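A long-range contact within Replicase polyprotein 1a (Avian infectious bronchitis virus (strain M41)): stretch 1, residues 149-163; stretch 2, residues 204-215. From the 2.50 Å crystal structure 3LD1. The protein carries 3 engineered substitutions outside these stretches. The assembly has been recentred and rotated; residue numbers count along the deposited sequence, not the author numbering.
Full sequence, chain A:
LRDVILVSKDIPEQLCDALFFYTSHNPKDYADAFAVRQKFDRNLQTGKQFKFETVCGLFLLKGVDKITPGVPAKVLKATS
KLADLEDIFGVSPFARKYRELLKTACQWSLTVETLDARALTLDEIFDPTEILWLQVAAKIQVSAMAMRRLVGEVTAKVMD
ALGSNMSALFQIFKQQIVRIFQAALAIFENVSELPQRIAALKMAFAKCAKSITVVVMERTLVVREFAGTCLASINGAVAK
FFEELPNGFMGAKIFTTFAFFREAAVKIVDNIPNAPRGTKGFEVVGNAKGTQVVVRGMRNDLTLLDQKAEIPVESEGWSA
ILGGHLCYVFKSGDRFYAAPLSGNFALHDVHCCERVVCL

Stretch 1 149-163: RLVGEVTAKVMDALG
Stretch 2, residues 204-215: AFAKCAKSITVV

A helix can pack against a segment that changes its own conformation if one stripe of side chains, recurring every three or four residues, meets each partner in turn. Stretch 1 is helical from Leu150 to at least Ala161; stretch 2 leaves a helix at Cys208, continues as an irregular loop and enters a strand at Val214. The two run in the same direction, with CA–CA spacings of 7.7 Å for Leu150–Phe205, 8.0 Å for Val154–Cys208, and 6.4 Å for both Lys157–Ile212 and Ala161–Val214.

Leu150 (chi1 m, chi2 t) opens the stripe. Its CB lies 3.8 Å from the Phe205 ring centroid, 13° off the normal, a CH–pi contact over one face, while Leu150 CD1 reaches Phe205 CD2 at 3.6 Å. Phe205 (chi1 m, chi2 −52°) thus offers a flat, buried apolar surface. One turn on, Val154 (t) points toward stretch 2, and its CG2 lies 4.1 Å from Phe205 CE1 and 4.4 Å from Cys208 SG (chi1 p).

At Lys157 the helix meets the loop. The extended side chain (m, t, t, t) carries its NZ to 2.6 Å from Ala209 O, but the angle is poor and no hydrogen bond results. The aliphatic part suits an apolar neighbour: Lys157 CD is 4.3 Å from Ile212 CD1. Ile212 (chi1 −100°, chi2 p), with phi/psi −121/120, points toward the helix; its CG2 sits 3.6 Å from Lys157 O, 4.2 Å from Val158 CG2 (Val158 chi1 t) and 3.7 Å from Ala161 CB.

Ala161's small methyl accompanies the close backbone approach, also touching Val214 CG2 (chi1 t) at 3.9 Å. Leu162 (m, t) brings CD2 to 4.0 Å from Val214 CG2, before Gly163 leaves the helix with positive phi. Altogether 554 Å² is buried, without a cross-stretch hydrogen bond.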

# COMPACT_ATOMS: atom_id res chain seq x y z
N ARG A 149 13.92 1.46 -5.30
CA ARG A 149 13.32 1.71 -6.63
C ARG A 149 11.84 1.75 -6.53
O ARG A 149 11.16 2.27 -7.43
CB ARG A 149 13.61 0.60 -7.65
CG ARG A 149 15.03 0.30 -7.98
CD ARG A 149 15.05 -0.81 -9.11
NE ARG A 149 15.91 -0.33 -10.19
CZ ARG A 149 15.56 -0.12 -11.46
NH1 ARG A 149 14.35 -0.43 -11.93
NH2 ARG A 149 16.47 0.35 -12.29
N LEU A 150 11.33 1.09 -5.49
CA LEU A 150 9.90 0.91 -5.27
C LEU A 150 9.17 2.18 -4.80
O LEU A 150 7.96 2.31 -5.01
CB LEU A 150 9.64 -0.20 -4.29
CG LEU A 150 10.13 -1.57 -4.71
CD1 LEU A 150 9.97 -2.60 -3.63
CD2 LEU A 150 9.50 -2.02 -5.97
N VAL A 151 9.93 3.13 -4.23
CA VAL A 151 9.39 4.40 -3.76
C VAL A 151 8.81 5.12 -4.96
O VAL A 151 7.62 5.37 -5.03
CB VAL A 151 10.50 5.19 -3.10
CG1 VAL A 151 9.96 6.53 -2.62
CG2 VAL A 151 11.11 4.38 -1.90
N GLY A 152 9.64 5.35 -5.95
CA GLY A 152 9.20 5.84 -7.25
C GLY A 152 7.96 5.14 -7.77
O GLY A 152 7.03 5.81 -8.18
N GLU A 153 7.92 3.80 -7.79
CA GLU A 153 6.72 3.14 -8.38
C GLU A 153 5.50 3.47 -7.51
O GLU A 153 4.46 3.90 -8.05
CB GLU A 153 6.85 1.60 -8.61
CG GLU A 153 7.81 1.20 -9.79
CD GLU A 153 8.66 -0.07 -9.47
OE1 GLU A 153 8.09 -1.17 -9.22
OE2 GLU A 153 9.93 0.01 -9.48
N VAL A 154 5.65 3.34 -6.19
CA VAL A 154 4.54 3.51 -5.27
C VAL A 154 4.07 4.97 -5.26
O VAL A 154 2.85 5.23 -5.38
CB VAL A 154 4.90 3.02 -3.88
CG1 VAL A 154 3.85 3.41 -2.87
CG2 VAL A 154 5.09 1.55 -3.93
N THR A 155 5.01 5.91 -5.13
CA THR A 155 4.67 7.32 -5.21
C THR A 155 3.74 7.56 -6.40
O THR A 155 2.60 7.97 -6.23
CB THR A 155 5.88 8.15 -5.34
OG1 THR A 155 6.67 7.91 -4.18
CG2 THR A 155 5.52 9.67 -5.45
N ALA A 156 4.24 7.24 -7.59
CA ALA A 156 3.44 7.25 -8.81
C ALA A 156 2.02 6.64 -8.69
O ALA A 156 1.06 7.33 -8.90
CB ALA A 156 4.19 6.64 -9.98
N LYS A 157 1.88 5.37 -8.41
CA LYS A 157 0.55 4.80 -8.25
C LYS A 157 -0.37 5.64 -7.33
O LYS A 157 -1.59 5.57 -7.45
CB LYS A 157 0.63 3.37 -7.72
CG LYS A 157 1.45 2.36 -8.57
CD LYS A 157 1.44 0.91 -7.95
CE LYS A 157 2.16 -0.10 -8.82
NZ LYS A 157 1.89 -1.43 -8.28
N VAL A 158 0.22 6.42 -6.41
CA VAL A 158 -0.55 7.21 -5.44
C VAL A 158 -1.22 8.38 -6.14
O VAL A 158 -2.46 8.45 -6.17
CB VAL A 158 0.28 7.63 -4.20
CG1 VAL A 158 -0.39 8.69 -3.47
CG2 VAL A 158 0.47 6.47 -3.28
N MET A 159 -0.43 9.27 -6.72
CA MET A 159 -0.98 10.26 -7.62
C MET A 159 -2.01 9.64 -8.57
O MET A 159 -3.13 10.14 -8.66
CB MET A 159 0.11 11.00 -8.39
CG MET A 159 1.37 10.15 -8.60
SD MET A 159 2.56 10.54 -9.95
CE MET A 159 1.70 10.01 -11.49
N ASP A 160 -1.69 8.56 -9.27
CA ASP A 160 -2.65 8.06 -10.26
C ASP A 160 -4.01 7.84 -9.62
O ASP A 160 -4.97 8.49 -10.01
CB ASP A 160 -2.14 6.86 -11.09
CG ASP A 160 -1.07 7.29 -12.18
OD1 ASP A 160 -0.76 8.54 -12.29
OD2 ASP A 160 -0.54 6.38 -12.91
N ALA A 161 -4.08 6.98 -8.61
CA ALA A 161 -5.25 6.82 -7.76
C ALA A 161 -5.96 8.14 -7.36
O ALA A 161 -7.19 8.23 -7.42
CB ALA A 161 -4.91 6.01 -6.52
N LEU A 162 -5.21 9.17 -6.97
CA LEU A 162 -5.79 10.45 -6.56
C LEU A 162 -6.33 11.27 -7.73
O LEU A 162 -6.91 12.36 -7.52
CB LEU A 162 -4.72 11.28 -5.88
CG LEU A 162 -4.07 10.90 -4.55
CD1 LEU A 162 -3.01 11.93 -4.22
CD2 LEU A 162 -5.10 10.83 -3.42
N GLY A 163 -6.09 10.78 -8.95
CA GLY A 163 -6.42 11.47 -10.20
C GLY A 163 -5.88 12.89 -10.31
O GLY A 163 -5.29 13.45 -9.36
N ALA A 204 5.31 -4.25 3.82
CA ALA A 204 4.52 -3.15 3.34
C ALA A 204 4.59 -3.03 1.84
O ALA A 204 3.56 -2.69 1.21
CB ALA A 204 4.95 -1.85 4.02
N PHE A 205 5.75 -3.30 1.23
CA PHE A 205 5.79 -3.19 -0.27
C PHE A 205 4.98 -4.36 -0.94
O PHE A 205 4.47 -4.19 -2.02
CB PHE A 205 7.23 -3.13 -0.85
CG PHE A 205 7.92 -1.74 -0.74
CD1 PHE A 205 7.29 -0.59 -1.19
CD2 PHE A 205 9.19 -1.64 -0.23
CE1 PHE A 205 7.87 0.62 -1.07
CE2 PHE A 205 9.82 -0.43 -0.13
CZ PHE A 205 9.15 0.73 -0.55
N ALA A 206 4.89 -5.50 -0.25
CA ALA A 206 4.04 -6.59 -0.65
C ALA A 206 2.61 -6.10 -0.55
O ALA A 206 1.80 -6.33 -1.44
CB ALA A 206 4.24 -7.83 0.29
N LYS A 207 2.29 -5.36 0.52
CA LYS A 207 0.88 -5.11 0.76
C LYS A 207 0.36 -4.26 -0.34
O LYS A 207 -0.82 -4.31 -0.66
CB LYS A 207 0.53 -4.54 2.13
CG LYS A 207 -0.99 -4.52 2.40
CD LYS A 207 -1.39 -4.16 3.85
CE LYS A 207 -2.92 -3.96 4.03
NZ LYS A 207 -3.19 -3.26 5.35
N CYS A 208 1.25 -3.53 -0.97
CA CYS A 208 0.74 -2.68 -1.95
C CYS A 208 1.34 -2.87 -3.30
O CYS A 208 1.15 -2.04 -4.20
CB CYS A 208 0.76 -1.27 -1.45
SG CYS A 208 2.32 -0.58 -1.24
N ALA A 209 2.03 -4.00 -3.47
CA ALA A 209 2.51 -4.35 -4.79
C ALA A 209 1.38 -4.23 -5.80
O ALA A 209 1.58 -3.65 -6.89
CB ALA A 209 3.02 -5.78 -4.78
N LYS A 210 0.19 -4.76 -5.42
CA LYS A 210 -0.86 -5.14 -6.37
C LYS A 210 -1.67 -3.92 -6.87
O LYS A 210 -1.79 -3.69 -8.05
CB LYS A 210 -1.81 -6.18 -5.75
CG LYS A 210 -2.06 -7.44 -6.60
CD LYS A 210 -1.20 -8.63 -6.11
CE LYS A 210 -1.29 -9.87 -7.06
NZ LYS A 210 -0.06 -10.79 -7.06
N SER A 211 -2.22 -3.12 -5.95
CA SER A 211 -3.02 -1.93 -6.34
C SER A 211 -2.86 -0.93 -5.25
O SER A 211 -2.45 -1.28 -4.13
CB SER A 211 -4.48 -2.33 -6.37
OG SER A 211 -4.68 -3.12 -5.19
N ILE A 212 -3.19 0.32 -5.54
CA ILE A 212 -3.31 1.34 -4.49
C ILE A 212 -4.74 1.87 -4.58
O ILE A 212 -5.13 2.35 -5.65
CB ILE A 212 -2.18 2.44 -4.62
CG1 ILE A 212 -1.03 2.18 -3.64
CG2 ILE A 212 -2.67 3.88 -4.43
CD1 ILE A 212 -0.15 1.05 -4.00
N THR A 213 -5.51 1.73 -3.48
CA THR A 213 -6.92 2.15 -3.40
C THR A 213 -7.05 3.26 -2.42
O THR A 213 -6.87 3.02 -1.21
CB THR A 213 -7.84 1.06 -2.80
OG1 THR A 213 -7.35 -0.20 -3.19
CG2 THR A 213 -9.31 1.19 -3.28
N VAL A 214 -7.42 4.43 -2.91
CA VAL A 214 -7.77 5.56 -2.05
C VAL A 214 -9.27 5.58 -1.66
O VAL A 214 -10.15 5.39 -2.51
CB VAL A 214 -7.37 6.83 -2.79
CG1 VAL A 214 -7.93 8.06 -2.13
CG2 VAL A 214 -5.81 6.94 -2.81
N VAL A 215 -9.57 5.78 -0.39
CA VAL A 215 -10.98 5.89 0.03
C VAL A 215 -11.13 7.08 0.95
O VAL A 215 -10.10 7.68 1.31
CB VAL A 215 -11.50 4.65 0.83
CG1 VAL A 215 -11.49 3.38 -0.06
CG2 VAL A 215 -10.70 4.50 2.11